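Local coordinates for alpha-fucosidase (Bifidobacterium bifidum, PDB 2EAB), which probably releases alpha-1,2-linked L-fucose from glycans by hydrolysis, this chain being the catalytic portion of a longer membrane protein, at residues G37-G40 against R46-Q49; Q49-F54 against T62-V67; R369-L374 against L747-A752; N756-D759 against P763-I766. All coordinates share one frame; numbering follows the deposited sequence.

Overall arrangement
All four contacts are buried, so they differ in chemistry rather than in exposure. Contacts 1 and 2 lie in the N-terminal beta domain, share helix 42-50 and touch where W47 meets T62 and W64: contact 1 stacks an amide on a phenol ring, whereas contact 2 pairs strands by backbone hydrogen bonds. Contacts 3 and 4 belong to the helical catalytic domain. Contact 3, between two helices, is wholly apolar across its interface; contact 4, within the loop after helix 738-751, combines a ring stack with a backbone bond. That loop bridges the domains, touching contacts 1, 2 and 3, while contact 3 stays about 9 Å, nearest atoms, from contacts 1 and 2.

Contact 1. Residues G37-G40 against R46-Q49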
loop_
_atom_site.group_PDB
_atom_site.type_symbol
_atom_site.label_atom_id
_atom_site.label_comp_id
_atom_site.label_asym_id
_atom_site.label_seq_id
_atom_site.Cartn_x
_atom_site.Cartn_y
_atom_site.Cartn_z
ATOM N N GLY A 37 9.819 17.898 -3.902
ATOM C CA GLY A 37 9.060 18.927 -3.201
ATOM C C GLY A 37 9.017 18.707 -1.702
ATOM O O GLY A 37 8.927 17.563 -1.231
ATOM N N ASN A 38 9.097 19.818 -0.966
ATOM C CA ASN A 38 9.071 19.853 0.503
ATOM C C ASN A 38 10.353 19.406 1.201
ATOM O O ASN A 38 10.411 19.382 2.427
ATOM C CB ASN A 38 7.847 19.116 1.074
ATOM C CG ASN A 38 6.574 19.935 0.978
ATOM O OD1 ASN A 38 6.519 21.080 1.431
ATOM N ND2 ASN A 38 5.541 19.346 0.403
ATOM N N TYR A 39 11.382 19.070 0.429
ATOM C CA TYR A 39 12.645 18.627 1.014
ATOM C C TYR A 39 13.828 19.534 0.665
ATOM O O TYR A 39 14.965 19.068 0.517
ATOM C CB TYR A 39 12.924 17.173 0.648
ATOM C CG TYR A 39 12.079 16.176 1.411
ATOM C CD1 TYR A 39 12.554 15.587 2.582
ATOM C CD2 TYR A 39 10.809 15.821 0.965
ATOM C CE1 TYR A 39 11.799 14.660 3.282
ATOM C CE2 TYR A 39 10.040 14.892 1.667
ATOM C CZ TYR A 39 10.546 14.318 2.815
ATOM O OH TYR A 39 9.817 13.382 3.499
ATOM N N GLY A 40 13.550 20.833 0.564
ATOM C CA GLY A 40 14.584 21.843 0.326
ATOM C C GLY A 40 15.518 22.050 1.506
ATOM O O GLY A 40 16.658 22.494 1.333
ATOM N N ARG A 46 18.177 14.717 4.168
ATOM C CA ARG A 46 19.042 13.687 4.726
ATOM C C ARG A 46 18.205 12.600 5.399
ATOM O O ARG A 46 18.470 11.406 5.221
ATOM C CB ARG A 46 20.064 14.273 5.709
ATOM C CG ARG A 46 21.125 13.268 6.172
ATOM C CD ARG A 46 22.246 13.089 5.150
ATOM N NE ARG A 46 23.058 14.297 4.990
ATOM C CZ ARG A 46 24.010 14.453 4.072
ATOM N NH1 ARG A 46 24.297 13.476 3.218
ATOM N NH2 ARG A 46 24.681 15.594 4.010
ATOM N N TRP A 47 17.193 13.015 6.160
ATOM C CA TRP A 47 16.298 12.068 6.825
ATOM C C TRP A 47 15.749 11.023 5.839
ATOM O O TRP A 47 15.843 9.809 6.076
ATOM C CB TRP A 47 15.134 12.791 7.531
ATOM C CG TRP A 47 14.120 11.798 8.034
ATOM C CD1 TRP A 47 14.159 11.116 9.211
ATOM C CD2 TRP A 47 12.951 11.334 7.340
ATOM N NE1 TRP A 47 13.079 10.266 9.306
ATOM C CE2 TRP A 47 12.325 10.377 8.167
ATOM C CE3 TRP A 47 12.361 11.651 6.110
ATOM C CZ2 TRP A 47 11.149 9.717 7.793
ATOM C CZ3 TRP A 47 11.192 10.993 5.734
ATOM C CH2 TRP A 47 10.600 10.041 6.577
ATOM N N GLN A 48 15.174 11.493 4.737
ATOM C CA GLN A 48 14.448 10.588 3.838
ATOM C C GLN A 48 15.360 9.653 3.061
ATOM O O GLN A 48 14.926 8.580 2.641
ATOM C CB GLN A 48 13.543 11.354 2.867
ATOM C CG GLN A 48 14.286 12.154 1.815
ATOM C CD GLN A 48 13.379 12.692 0.734
ATOM O OE1 GLN A 48 12.243 12.237 0.564
ATOM N NE2 GLN A 48 13.885 13.654 -0.024
ATOM N N GLN A 49 16.618 10.051 2.870
ATOM C CA GLN A 49 17.534 9.269 2.036
ATOM C C GLN A 49 18.405 8.289 2.811
ATOM O O GLN A 49 18.950 7.353 2.222
ATOM C CB GLN A 49 18.418 10.183 1.175
ATOM C CG GLN A 49 17.630 11.095 0.250
ATOM C CD GLN A 49 18.399 11.548 -0.981
ATOM O OE1 GLN A 49 19.300 10.854 -1.469
ATOM N NE2 GLN A 49 18.022 12.705 -1.509
#
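Stacking dominates the meeting of Y39 with Q48. The terminal amide of Q48 lies flat over one face of the tyrosine ring, the two planes only 7° apart, and its OE1 sits 3.4 Å above the ring plane over the centre. At the other end of the amide, Q48 NE2 comes 3.4 Å from Y39 CG, so the group spans the ring from its root toward the hydroxyl. Beyond CG the Q48 chain is extended (chi2 170°), which carries the amide out from helix 42-50 to the loop.

Apolar and van der Waals contact comes from W47. The six-membered part of its indole approaches the tyrosine edge, with CE3 4.2 Å from Y39 CE1, and Y39 OH rests 3.5 Å from W47 CZ3.

No hydrogen bond joins the two segments; the polar atoms of the Q48 amide and W47 NE1 are bonded to other partners. Q48 OE1 accepts from F764 N, in the catalytic domain, and NE2 bonds to A35 O and N45 OD1, while W47 NE1 bonds to T62 OG1. Replacing Y39 with an alanine would probably uncover the face of the Q48 amide and open a gap beside W47.

The chemistry implies an amide whose rotation is set by hydrogen bonds to A35, N45 and F764 outside the contact, and which the aromatic face keeps flat at the junction between the two domains.

Contact 2. Residues Q49-F54 against T62-V67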
loop_
_atom_site.group_PDB
_atom_site.type_symbol
_atom_site.label_atom_id
_atom_site.label_comp_id
_atom_site.label_asym_id
_atom_site.label_seq_id
_atom_site.Cartn_x
_atom_site.Cartn_y
_atom_site.Cartn_z
ATOM N N GLN A 49 16.618 10.051 2.870
ATOM C CA GLN A 49 17.534 9.269 2.036
ATOM C C GLN A 49 18.405 8.289 2.811
ATOM O O GLN A 49 18.950 7.353 2.222
ATOM C CB GLN A 49 18.418 10.183 1.175
ATOM C CG GLN A 49 17.630 11.095 0.250
ATOM C CD GLN A 49 18.399 11.548 -0.981
ATOM O OE1 GLN A 49 19.300 10.854 -1.469
ATOM N NE2 GLN A 49 18.022 12.705 -1.509
ATOM N N THR A 50 18.538 8.499 4.117
ATOM C CA THR A 50 19.609 7.827 4.864
ATOM C C THR A 50 19.221 7.101 6.153
ATOM O O THR A 50 19.989 6.263 6.623
ATOM C CB THR A 50 20.777 8.798 5.204
ATOM O OG1 THR A 50 20.342 9.730 6.194
ATOM C CG2 THR A 50 21.261 9.559 3.978
ATOM N N THR A 51 18.065 7.417 6.738
ATOM C CA THR A 51 17.704 6.839 8.031
ATOM C C THR A 51 17.000 5.490 7.884
ATOM O O THR A 51 16.475 5.163 6.820
ATOM C CB THR A 51 16.845 7.809 8.877
ATOM O OG1 THR A 51 15.593 8.036 8.218
ATOM C CG2 THR A 51 17.575 9.136 9.093
ATOM N N LEU A 52 16.995 4.713 8.961
ATOM C CA LEU A 52 16.510 3.339 8.896
ATOM C C LEU A 52 15.254 3.158 9.737
ATOM O O LEU A 52 15.266 3.422 10.937
ATOM C CB LEU A 52 17.615 2.355 9.300
ATOM C CG LEU A 52 18.800 2.297 8.329
ATOM C CD1 LEU A 52 19.966 1.506 8.913
ATOM C CD2 LEU A 52 18.367 1.716 6.982
ATOM N N PRO A 53 14.147 2.745 9.089
ATOM C CA PRO A 53 12.845 2.679 9.733
ATOM C C PRO A 53 12.548 1.384 10.477
ATOM O O PRO A 53 12.976 0.298 10.070
ATOM C CB PRO A 53 11.884 2.815 8.553
ATOM C CG PRO A 53 12.587 2.123 7.441
ATOM C CD PRO A 53 14.061 2.386 7.660
ATOM N N PHE A 54 11.783 1.515 11.549
ATOM C CA PHE A 54 11.211 0.375 12.243
ATOM C C PHE A 54 9.900 0.830 12.875
ATOM O O PHE A 54 9.686 2.026 13.095
ATOM C CB PHE A 54 12.185 -0.183 13.296
ATOM C CG PHE A 54 12.419 0.742 14.452
ATOM C CD1 PHE A 54 11.697 0.584 15.624
ATOM C CD2 PHE A 54 13.348 1.778 14.369
ATOM C CE1 PHE A 54 11.890 1.439 16.699
ATOM C CE2 PHE A 54 13.544 2.642 15.444
ATOM C CZ PHE A 54 12.815 2.469 16.610
ATOM N N THR A 62 12.862 6.268 12.960
ATOM C CA THR A 62 13.842 6.262 11.884
ATOM C C THR A 62 15.185 6.662 12.485
ATOM O O THR A 62 15.348 7.777 12.992
ATOM C CB THR A 62 13.441 7.169 10.692
ATOM O OG1 THR A 62 12.585 8.229 11.142
ATOM C CG2 THR A 62 12.717 6.358 9.611
ATOM N N VAL A 63 16.123 5.718 12.453
ATOM C CA VAL A 63 17.380 5.809 13.193
ATOM C C VAL A 63 18.466 6.472 12.359
ATOM O O VAL A 63 18.719 6.071 11.221
ATOM C CB VAL A 63 17.861 4.404 13.624
ATOM C CG1 VAL A 63 19.167 4.485 14.414
ATOM C CG2 VAL A 63 16.788 3.714 14.439
ATOM N N TRP A 64 19.115 7.477 12.944
ATOM C CA TRP A 64 20.212 8.168 12.272
ATOM C C TRP A 64 21.572 7.504 12.543
ATOM O O TRP A 64 22.415 7.425 11.656
ATOM C CB TRP A 64 20.241 9.646 12.679
ATOM C CG TRP A 64 19.039 10.451 12.238
ATOM C CD1 TRP A 64 17.744 10.311 12.667
ATOM C CD2 TRP A 64 19.031 11.536 11.300
ATOM N NE1 TRP A 64 16.935 11.231 12.045
ATOM C CE2 TRP A 64 17.696 11.997 11.203
ATOM C CE3 TRP A 64 20.018 12.158 10.524
ATOM C CZ2 TRP A 64 17.327 13.054 10.371
ATOM C CZ3 TRP A 64 19.649 13.211 9.694
ATOM C CH2 TRP A 64 18.312 13.645 9.623
ATOM N N GLY A 65 21.769 7.025 13.767
ATOM C CA GLY A 65 23.025 6.380 14.149
ATOM C C GLY A 65 24.183 7.348 14.310
ATOM O O GLY A 65 25.335 6.998 14.039
ATOM N N GLU A 66 23.884 8.570 14.745
ATOM C CA GLU A 66 24.931 9.565 14.974
ATOM C C GLU A 66 25.778 9.189 16.178
ATOM O O GLU A 66 25.290 8.584 17.126
ATOM C CB GLU A 66 24.336 10.964 15.135
ATOM C CG GLU A 66 23.485 11.420 13.947
ATOM C CD GLU A 66 24.243 11.408 12.632
ATOM O OE1 GLU A 66 25.420 11.832 12.617
ATOM O OE2 GLU A 66 23.664 10.973 11.611
ATOM N N VAL A 67 27.055 9.556 16.131
ATOM C CA VAL A 67 28.004 9.156 17.170
ATOM C C VAL A 67 27.680 9.801 18.521
ATOM O O VAL A 67 27.472 9.100 19.513
ATOM C CB VAL A 67 29.472 9.437 16.749
ATOM C CG1 VAL A 67 30.428 9.259 17.926
ATOM C CG2 VAL A 67 29.882 8.524 15.601
#
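T51 meets W64 methyl to face. Its CG2 stands 3.5 Å from the centroid of the five-membered indole ring and 6° off the ring normal, a nearly centred CH-pi contact. The same torsion serves both branches of the threonine: with chi1 at 64°, OG1 lies between the backbone N and the carbonyl carbon, and CG2 falls beside the N, over the indole. OG1 in turn meets T62 at a slant, 3.4 Å from T62 CB, while hydrogen-bonding back to W47 O in the last turn of helix 42-50.

Farther along, the aliphatic groups separate onto two faces. P53 and T62 share one, where P53 CB lies 3.8 Å from T62 CG2. V63 points to the other; its CG2 reaches the edge of the F54 ring, 3.6 Å from CE2, the two side chains crossing at about a right angle.

Between these faces the backbones hold the register. V63 N donates to L52 O at 2.9 Å with an N-H...O angle of 168°, and L52 N returns a longer bond to V63 O at 3.2 Å. L52 O also receives a CA-H...O contact from T62.

P53 packs on Y378 and L382, and F54 on Y381, all of helix 365-386 in the catalytic domain. The arrangement is that of an antiparallel beta hairpin, strands 52-55 and 59-63, entered straight from a helix and forming the margin of a seven-stranded antiparallel sheet in the N-terminal domain.

Contact 3. Residues R369-L374 against L747-A752; sequences RELETL and LQLKNA
OE2 of E372, the residue whose aliphatic part touches L749, is gripped by two tyrosine hydroxyls, those of Y742 and Y358. The other carboxylate oxygen, OE1, is held by W809 NE1 and by R369, one turn back on the same helix. That salt bridge measures 3.0 Å from R369 NH1 to E372 OE1, but its N-H...O angle of 130° marks the hydrogen bond as weak.

With the carboxylate fixed in this way, the chain below it presents methylene to the partner helix: E372 CG lies 3.7 Å from L749 CD2, the side chains crossing at about a right angle. The same methyl also meets L371, whose CG is 3.8 Å away. L371 and L749 reach toward each other tip to tip, helped by L371 CG standing anti to the backbone N (chi1 -169°), and Y358 of helix 351-360 packs against both leucines.

Within helix 365-386, R369 O takes two bonds from T373, the side-chain OG1 at 2.8 Å and the backbone N at 2.9 Å, from opposite faces of the carbonyl plane.

Helices 365-386 and 738-751 therefore meet, inside the helical catalytic domain, through one leucine methyl set against a leucine and a glutamate stem. The join itself is purely apolar; the buried charge beside it probably remains tolerable because R369, two hydroxyls and an indole N-H share it.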
loop_
_atom_site.group_PDB
_atom_site.type_symbol
_atom_site.label_atom_id
_atom_site.label_comp_id
_atom_site.label_asym_id
_atom_site.label_seq_id
_atom_site.Cartn_x
_atom_site.Cartn_y
_atom_site.Cartn_z
ATOM N N ARG A 369 21.684 -9.537 -7.495
ATOM C CA ARG A 369 20.668 -10.346 -6.833
ATOM C C ARG A 369 20.487 -9.938 -5.373
ATOM O O ARG A 369 19.371 -9.984 -4.854
ATOM C CB ARG A 369 20.978 -11.841 -6.960
ATOM C CG ARG A 369 21.112 -12.356 -8.401
ATOM C CD ARG A 369 19.889 -12.072 -9.288
ATOM N NE ARG A 369 20.210 -12.320 -10.696
ATOM C CZ ARG A 369 20.381 -11.381 -11.627
ATOM N NH1 ARG A 369 20.237 -10.092 -11.345
ATOM N NH2 ARG A 369 20.684 -11.736 -12.866
ATOM N N GLU A 370 21.569 -9.523 -4.716
ATOM C CA GLU A 370 21.455 -9.004 -3.350
ATOM C C GLU A 370 20.557 -7.769 -3.280
ATOM O O GLU A 370 19.643 -7.721 -2.458
ATOM C CB GLU A 370 22.820 -8.714 -2.718
ATOM C CG GLU A 370 22.694 -8.157 -1.293
ATOM C CD GLU A 370 24.019 -7.943 -0.583
ATOM O OE1 GLU A 370 25.079 -8.299 -1.144
ATOM O OE2 GLU A 370 23.995 -7.411 0.546
ATOM N N LEU A 371 20.808 -6.782 -4.136
ATOM C CA LEU A 371 19.994 -5.564 -4.103
ATOM C C LEU A 371 18.538 -5.845 -4.477
ATOM O O LEU A 371 17.616 -5.351 -3.824
ATOM C CB LEU A 371 20.582 -4.456 -4.986
ATOM C CG LEU A 371 19.922 -3.081 -4.796
ATOM C CD1 LEU A 371 20.072 -2.573 -3.365
ATOM C CD2 LEU A 371 20.460 -2.057 -5.777
ATOM N N GLU A 372 18.332 -6.660 -5.507
ATOM C CA GLU A 372 16.982 -6.996 -5.955
ATOM C C GLU A 372 16.188 -7.727 -4.871
ATOM O O GLU A 372 15.031 -7.381 -4.596
ATOM C CB GLU A 372 17.042 -7.799 -7.258
ATOM C CG GLU A 372 17.553 -6.962 -8.429
ATOM C CD GLU A 372 18.185 -7.767 -9.553
ATOM O OE1 GLU A 372 18.046 -9.014 -9.582
ATOM O OE2 GLU A 372 18.826 -7.133 -10.421
ATOM N N THR A 373 16.805 -8.719 -4.235
ATOM C CA THR A 373 16.112 -9.446 -3.173
ATOM C C THR A 373 15.966 -8.629 -1.889
ATOM O O THR A 373 14.979 -8.785 -1.173
ATOM C CB THR A 373 16.735 -10.832 -2.879
ATOM O OG1 THR A 373 18.108 -10.684 -2.493
ATOM C CG2 THR A 373 16.630 -11.748 -4.093
ATOM N N LEU A 374 16.925 -7.751 -1.600
ATOM C CA LEU A 374 16.787 -6.866 -0.446
ATOM C C LEU A 374 15.620 -5.905 -0.604
ATOM O O LEU A 374 14.836 -5.735 0.327
ATOM C CB LEU A 374 18.069 -6.077 -0.180
ATOM C CG LEU A 374 19.207 -6.760 0.579
ATOM C CD1 LEU A 374 20.401 -5.818 0.668
ATOM C CD2 LEU A 374 18.777 -7.226 1.971
ATOM N N LEU A 747 15.484 -0.523 -13.508
ATOM C CA LEU A 747 15.352 0.925 -13.605
ATOM C C LEU A 747 14.856 1.550 -12.307
ATOM O O LEU A 747 15.310 2.635 -11.940
ATOM C CB LEU A 747 14.473 1.322 -14.790
ATOM C CG LEU A 747 15.110 1.120 -16.173
ATOM C CD1 LEU A 747 14.071 1.209 -17.281
ATOM C CD2 LEU A 747 16.256 2.103 -16.418
ATOM N N GLN A 748 13.941 0.875 -11.606
ATOM C CA GLN A 748 13.497 1.355 -10.299
ATOM C C GLN A 748 14.659 1.407 -9.311
ATOM O O GLN A 748 14.831 2.392 -8.592
ATOM C CB GLN A 748 12.363 0.500 -9.729
ATOM C CG GLN A 748 11.869 1.035 -8.381
ATOM C CD GLN A 748 10.779 0.198 -7.749
ATOM O OE1 GLN A 748 10.713 -1.013 -7.945
ATOM N NE2 GLN A 748 9.921 0.844 -6.966
ATOM N N LEU A 749 15.463 0.349 -9.286
ATOM C CA LEU A 749 16.592 0.289 -8.370
ATOM C C LEU A 749 17.632 1.359 -8.695
ATOM O O LEU A 749 18.216 1.945 -7.791
ATOM C CB LEU A 749 17.208 -1.116 -8.348
ATOM C CG LEU A 749 16.627 -2.068 -7.290
ATOM C CD1 LEU A 749 15.097 -2.152 -7.337
ATOM C CD2 LEU A 749 17.222 -3.455 -7.422
ATOM N N LYS A 750 17.836 1.633 -9.978
ATOM C CA LYS A 750 18.829 2.627 -10.395
ATOM C C LYS A 750 18.363 4.074 -10.226
ATOM O O LYS A 750 19.178 4.965 -9.963
ATOM C CB LYS A 750 19.250 2.397 -11.846
ATOM C CG LYS A 750 20.089 1.154 -12.051
ATOM C CD LYS A 750 20.358 0.911 -13.525
ATOM C CE LYS A 750 21.107 -0.390 -13.719
ATOM N NZ LYS A 750 21.385 -0.653 -15.154
ATOM N N ASN A 751 17.059 4.302 -10.364
ATOM C CA ASN A 751 16.530 5.658 -10.506
ATOM C C ASN A 751 15.449 6.070 -9.509
ATOM O O ASN A 751 14.953 7.194 -9.581
ATOM C CB ASN A 751 15.996 5.858 -11.928
ATOM C CG ASN A 751 17.067 5.680 -12.981
ATOM O OD1 ASN A 751 18.022 6.451 -13.050
ATOM N ND2 ASN A 751 16.913 4.657 -13.812
ATOM N N ALA A 752 15.084 5.184 -8.589
ATOM C CA ALA A 752 13.969 5.471 -7.681
ATOM C C ALA A 752 14.149 4.891 -6.277
ATOM O O ALA A 752 13.174 4.720 -5.537
ATOM C CB ALA A 752 12.636 5.026 -8.298
#

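Contact 4. Residues N756-D759 against P763-I766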
loop_
_atom_site.group_PDB
_atom_site.type_symbol
_atom_site.label_atom_id
_atom_site.label_comp_id
_atom_site.label_asym_id
_atom_site.label_seq_id
_atom_site.Cartn_x
_atom_site.Cartn_y
_atom_site.Cartn_z
ATOM N N ASN A 756 18.868 4.316 1.771
ATOM C CA ASN A 756 18.174 3.496 2.764
ATOM C C ASN A 756 17.093 2.602 2.147
ATOM O O ASN A 756 16.264 2.038 2.864
ATOM C CB ASN A 756 17.549 4.393 3.837
ATOM C CG ASN A 756 16.511 5.357 3.265
ATOM O OD1 ASN A 756 16.259 5.381 2.062
ATOM N ND2 ASN A 756 15.912 6.164 4.134
ATOM N N LEU A 757 17.115 2.510 0.820
ATOM C CA LEU A 757 16.168 1.726 0.020
ATOM C C LEU A 757 14.713 2.187 0.100
ATOM O O LEU A 757 13.795 1.440 -0.258
ATOM C CB LEU A 757 16.316 0.216 0.273
ATOM C CG LEU A 757 17.731 -0.343 0.070
ATOM C CD1 LEU A 757 17.725 -1.858 0.175
ATOM C CD2 LEU A 757 18.346 0.107 -1.257
ATOM N N PHE A 758 14.500 3.422 0.552
ATOM C CA PHE A 758 13.196 4.055 0.380
ATOM C C PHE A 758 12.970 4.385 -1.092
ATOM O O PHE A 758 13.819 4.989 -1.755
ATOM C CB PHE A 758 13.084 5.349 1.193
ATOM C CG PHE A 758 12.539 5.179 2.597
ATOM C CD1 PHE A 758 11.945 3.983 3.028
ATOM C CD2 PHE A 758 12.570 6.261 3.473
ATOM C CE1 PHE A 758 11.429 3.865 4.331
ATOM C CE2 PHE A 758 12.064 6.155 4.771
ATOM C CZ PHE A 758 11.486 4.956 5.200
ATOM N N ASP A 759 11.806 3.985 -1.596
ATOM C CA ASP A 759 11.356 4.367 -2.927
ATOM C C ASP A 759 11.136 5.868 -2.983
ATOM O O ASP A 759 10.662 6.473 -2.012
ATOM C CB ASP A 759 10.048 3.642 -3.255
ATOM C CG ASP A 759 9.405 4.124 -4.540
ATOM O OD1 ASP A 759 9.796 3.658 -5.623
ATOM O OD2 ASP A 759 8.471 4.963 -4.468
ATOM N N PRO A 763 9.628 13.224 -3.688
ATOM C CA PRO A 763 10.442 12.697 -2.602
ATOM C C PRO A 763 10.070 11.252 -2.250
ATOM O O PRO A 763 9.384 10.575 -3.027
ATOM C CB PRO A 763 10.100 13.643 -1.453
ATOM C CG PRO A 763 8.661 13.952 -1.680
ATOM C CD PRO A 763 8.534 14.077 -3.177
ATOM N N PHE A 764 10.533 10.791 -1.093
ATOM C CA PHE A 764 10.181 9.469 -0.576
ATOM C C PHE A 764 8.678 9.249 -0.647
ATOM O O PHE A 764 7.905 10.075 -0.148
ATOM C CB PHE A 764 10.664 9.338 0.876
ATOM C CG PHE A 764 9.980 8.248 1.680
ATOM C CD1 PHE A 764 9.885 6.939 1.214
ATOM C CD2 PHE A 764 9.482 8.542 2.940
ATOM C CE1 PHE A 764 9.266 5.949 1.989
ATOM C CE2 PHE A 764 8.877 7.562 3.722
ATOM C CZ PHE A 764 8.762 6.264 3.245
ATOM N N GLN A 765 8.292 8.141 -1.281
ATOM C CA GLN A 765 6.912 7.669 -1.349
ATOM C C GLN A 765 6.977 6.159 -1.204
ATOM O O GLN A 765 7.661 5.488 -1.981
ATOM C CB GLN A 765 6.277 8.043 -2.692
ATOM C CG GLN A 765 5.994 9.532 -2.848
ATOM C CD GLN A 765 4.902 10.016 -1.919
ATOM O OE1 GLN A 765 5.171 10.631 -0.880
ATOM N NE2 GLN A 765 3.665 9.740 -2.284
ATOM N N ILE A 766 6.291 5.620 -0.207
ATOM C CA ILE A 766 6.417 4.195 0.101
ATOM C C ILE A 766 5.721 3.290 -0.921
ATOM O O ILE A 766 6.046 2.099 -1.038
ATOM C CB ILE A 766 5.919 3.901 1.535
ATOM C CG1 ILE A 766 6.584 2.642 2.102
ATOM C CG2 ILE A 766 4.387 3.860 1.597
ATOM C CD1 ILE A 766 6.420 2.484 3.606
#
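F758 and F764 form a face-to-face aromatic stack inside the loop that connects helices 738-751 and 767-780 of the helical catalytic domain. Their ring centroids are 3.7 Å apart and the planes differ by 7°, a parallel-displaced arrangement that sets F764 CE1 over the centre of the F758 ring; the closest approach, 3.4 Å, is between F758 CG and F764 CE1. A chi1 of 160° turns the F764 ring away from its own N and across the loop to F758.

At the edge of the stack, D759 O lies in the plane of the F764 ring, 3.4 Å from CD1. This carbonyl also makes a backbone hydrogen bond, accepting from Q765 N at 3.0 Å with an N-H...O angle of 160°, and it takes a CA-H...O contact from F764. Ring and backbone thus close the loop at adjoining positions.

A second layer fixes these groups. Y378 of helix 365-386 packs on F758, as does P53, whose CG is 3.7 Å from F758 CE1, and W47 packs on F764. An alanine in place of F758 would probably leave one face of the F764 ring without its partner and open a gap next to Y378 and P53. On the polar side, D759 OD1 accepts from Q748 NE2, and N769 bonds to D759 N and L757 O.

N756 fixes the segment leading into F758: its ND2 bonds to Q48 O and T51 O of the N-terminal domain, while its OD1 closes an Asx turn, taking F758 N at 3.0 Å from a position above the carboxamide plane.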